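Local coordinates for Cyclo(L-tyrosyl-L-tyrosyl) synthase (PDB 2X9Q), which probably makes the cyclic dipeptide cyclo(L-tyrosyl-L-tyrosyl) from two tyrosyl-tRNAs without ATP, as an intermediate on the way to mycocyclosin, at residues Q61-V66 and W105-N109. Residue numbers count along the deposited sequence, not the author numbering.
Sequences QEGFLV and WGLTN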
loop_
_atom_site.group_PDB
_atom_site.type_symbol
_atom_site.label_atom_id
_atom_site.label_comp_id
_atom_site.label_asym_id
_atom_site.label_seq_id
_atom_site.Cartn_x
_atom_site.Cartn_y
_atom_site.Cartn_z
ATOM N N GLN A 61 0.770 -0.409 20.048
ATOM C CA GLN A 61 0.186 0.931 20.067
ATOM C C GLN A 61 -1.334 0.802 19.796
ATOM O O GLN A 61 -1.745 0.284 18.740
ATOM C CB GLN A 61 0.774 1.846 18.947
ATOM C CG GLN A 61 2.250 2.013 18.936
ATOM C CD GLN A 61 2.700 3.141 18.025
ATOM O OE1 GLN A 61 2.320 3.246 16.843
ATOM N NE2 GLN A 61 3.569 3.969 18.547
ATOM N N GLU A 62 -2.166 1.277 20.730
ATOM C CA GLU A 62 -3.634 1.331 20.560
ATOM C C GLU A 62 -4.200 0.103 19.874
ATOM O O GLU A 62 -4.917 0.240 18.854
ATOM C CB GLU A 62 -4.034 2.565 19.740
ATOM C CG GLU A 62 -3.737 3.893 20.418
ATOM C CD GLU A 62 -2.229 4.169 20.475
ATOM O OE1 GLU A 62 -1.541 3.956 19.446
ATOM O OE2 GLU A 62 -1.737 4.588 21.537
ATOM N N GLY A 63 -3.842 -1.067 20.368
ATOM C CA GLY A 63 -4.428 -2.334 19.889
ATOM C C GLY A 63 -3.761 -2.977 18.653
ATOM O O GLY A 63 -4.196 -4.050 18.195
ATOM N N PHE A 64 -2.680 -2.363 18.173
ATOM C CA PHE A 64 -1.896 -2.897 17.032
ATOM C C PHE A 64 -0.429 -3.210 17.367
ATOM O O PHE A 64 0.156 -2.542 18.184
ATOM C CB PHE A 64 -1.929 -1.847 15.888
ATOM C CG PHE A 64 -3.293 -1.780 15.258
ATOM C CD1 PHE A 64 -4.176 -0.785 15.604
ATOM C CD2 PHE A 64 -3.711 -2.782 14.415
ATOM C CE1 PHE A 64 -5.508 -0.779 15.067
ATOM C CE2 PHE A 64 -5.028 -2.781 13.842
ATOM C CZ PHE A 64 -5.911 -1.778 14.178
ATOM N N LEU A 65 0.161 -4.174 16.708
ATOM C CA LEU A 65 1.587 -4.303 16.784
ATOM C C LEU A 65 2.095 -3.571 15.523
ATOM O O LEU A 65 1.597 -3.865 14.403
ATOM C CB LEU A 65 1.971 -5.757 16.772
ATOM C CG LEU A 65 1.390 -6.626 17.938
ATOM C CD1 LEU A 65 1.702 -8.078 17.730
ATOM C CD2 LEU A 65 1.904 -6.245 19.355
ATOM N N VAL A 66 2.972 -2.590 15.702
ATOM C CA VAL A 66 3.544 -1.838 14.559
ATOM C C VAL A 66 5.019 -2.304 14.406
ATOM O O VAL A 66 5.858 -2.119 15.315
ATOM C CB VAL A 66 3.494 -0.318 14.806
ATOM C CG1 VAL A 66 4.150 0.562 13.637
ATOM C CG2 VAL A 66 2.105 0.088 15.102
ATOM N N TRP A 105 -5.842 4.569 15.810
ATOM C CA TRP A 105 -4.391 4.312 15.926
ATOM C C TRP A 105 -3.702 5.385 15.129
ATOM O O TRP A 105 -2.782 6.011 15.639
ATOM C CB TRP A 105 -3.982 2.952 15.371
ATOM C CG TRP A 105 -2.489 2.833 15.140
ATOM C CD1 TRP A 105 -1.532 2.654 16.110
ATOM C CD2 TRP A 105 -1.789 2.894 13.886
ATOM N NE1 TRP A 105 -0.293 2.637 15.531
ATOM C CE2 TRP A 105 -0.423 2.796 14.168
ATOM C CE3 TRP A 105 -2.196 3.032 12.528
ATOM C CZ2 TRP A 105 0.551 2.788 13.163
ATOM C CZ3 TRP A 105 -1.209 3.084 11.531
ATOM C CH2 TRP A 105 0.135 2.959 11.855
ATOM N N GLY A 106 -4.166 5.650 13.900
ATOM C CA GLY A 106 -3.529 6.657 13.025
ATOM C C GLY A 106 -3.530 8.078 13.596
ATOM O O GLY A 106 -2.501 8.811 13.530
ATOM N N LEU A 107 -4.685 8.508 14.113
ATOM C CA LEU A 107 -4.758 9.852 14.605
ATOM C C LEU A 107 -3.990 10.009 15.915
ATOM O O LEU A 107 -3.542 11.106 16.210
ATOM C CB LEU A 107 -6.214 10.268 14.814
ATOM C CG LEU A 107 -7.001 10.562 13.532
ATOM C CD1 LEU A 107 -8.459 10.791 13.820
ATOM C CD2 LEU A 107 -6.428 11.659 12.697
ATOM N N THR A 108 -3.860 8.952 16.686
ATOM C CA THR A 108 -3.029 8.996 17.884
ATOM C C THR A 108 -1.540 9.171 17.520
ATOM O O THR A 108 -0.799 9.820 18.282
ATOM C CB THR A 108 -3.249 7.776 18.754
ATOM O OG1 THR A 108 -4.652 7.734 19.045
ATOM C CG2 THR A 108 -2.362 7.807 20.108
ATOM N N ASN A 109 -1.102 8.638 16.359
ATOM C CA ASN A 109 0.323 8.522 16.139
ATOM C C ASN A 109 0.894 9.364 15.030
ATOM O O ASN A 109 2.074 9.454 14.958
ATOM C CB ASN A 109 0.732 7.053 16.061
ATOM C CG ASN A 109 0.501 6.322 17.380
ATOM O OD1 ASN A 109 1.331 6.402 18.272
ATOM N ND2 ASN A 109 -0.588 5.595 17.499
HETATM O O HOH W 1 4.527 6.229 17.699
HETATM O O HOH W 2 0.862 5.674 20.781
#
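How a β-hairpin docks on a helix end is illustrated here: a type I' turn presents Gln61, Glu62 and Phe64 to the last turn of helix 96-109, in a Rossmann-like fold related to class I aminoacyl-tRNA synthetases. The CA-to-CB bond of Trp105 points sideways to the hairpin, but chi1 t brings the indole against Gln61, Phe64 and Val66. Phe64 points an edge at the indole face in an offset edge-to-face pair (ring planes at 61°), and Val66 CG2 lies 3.7 Å from Trp105 CZ2. Gln61, extended at chi2, accepts a hydrogen bond at OE1 from Trp105 NE1 (3.0 Å), near the indole plane; the same oxygen accepts from His77. Glu62 bends toward the helix (chi1 m, chi2 p), so OE1 accepts from Asn109 ND2 at 2.7 Å. Asn109, chi1 m, also donates from ND2 to Trp105 O (2.9 Å), while two waters bridge its OD1 to Gln61 NE2 and Glu62 OE2. The chemistry implies directional attachment: apolar burial plus matched hydrogen bonds, consistent with a defined hairpin-to-helix geometry.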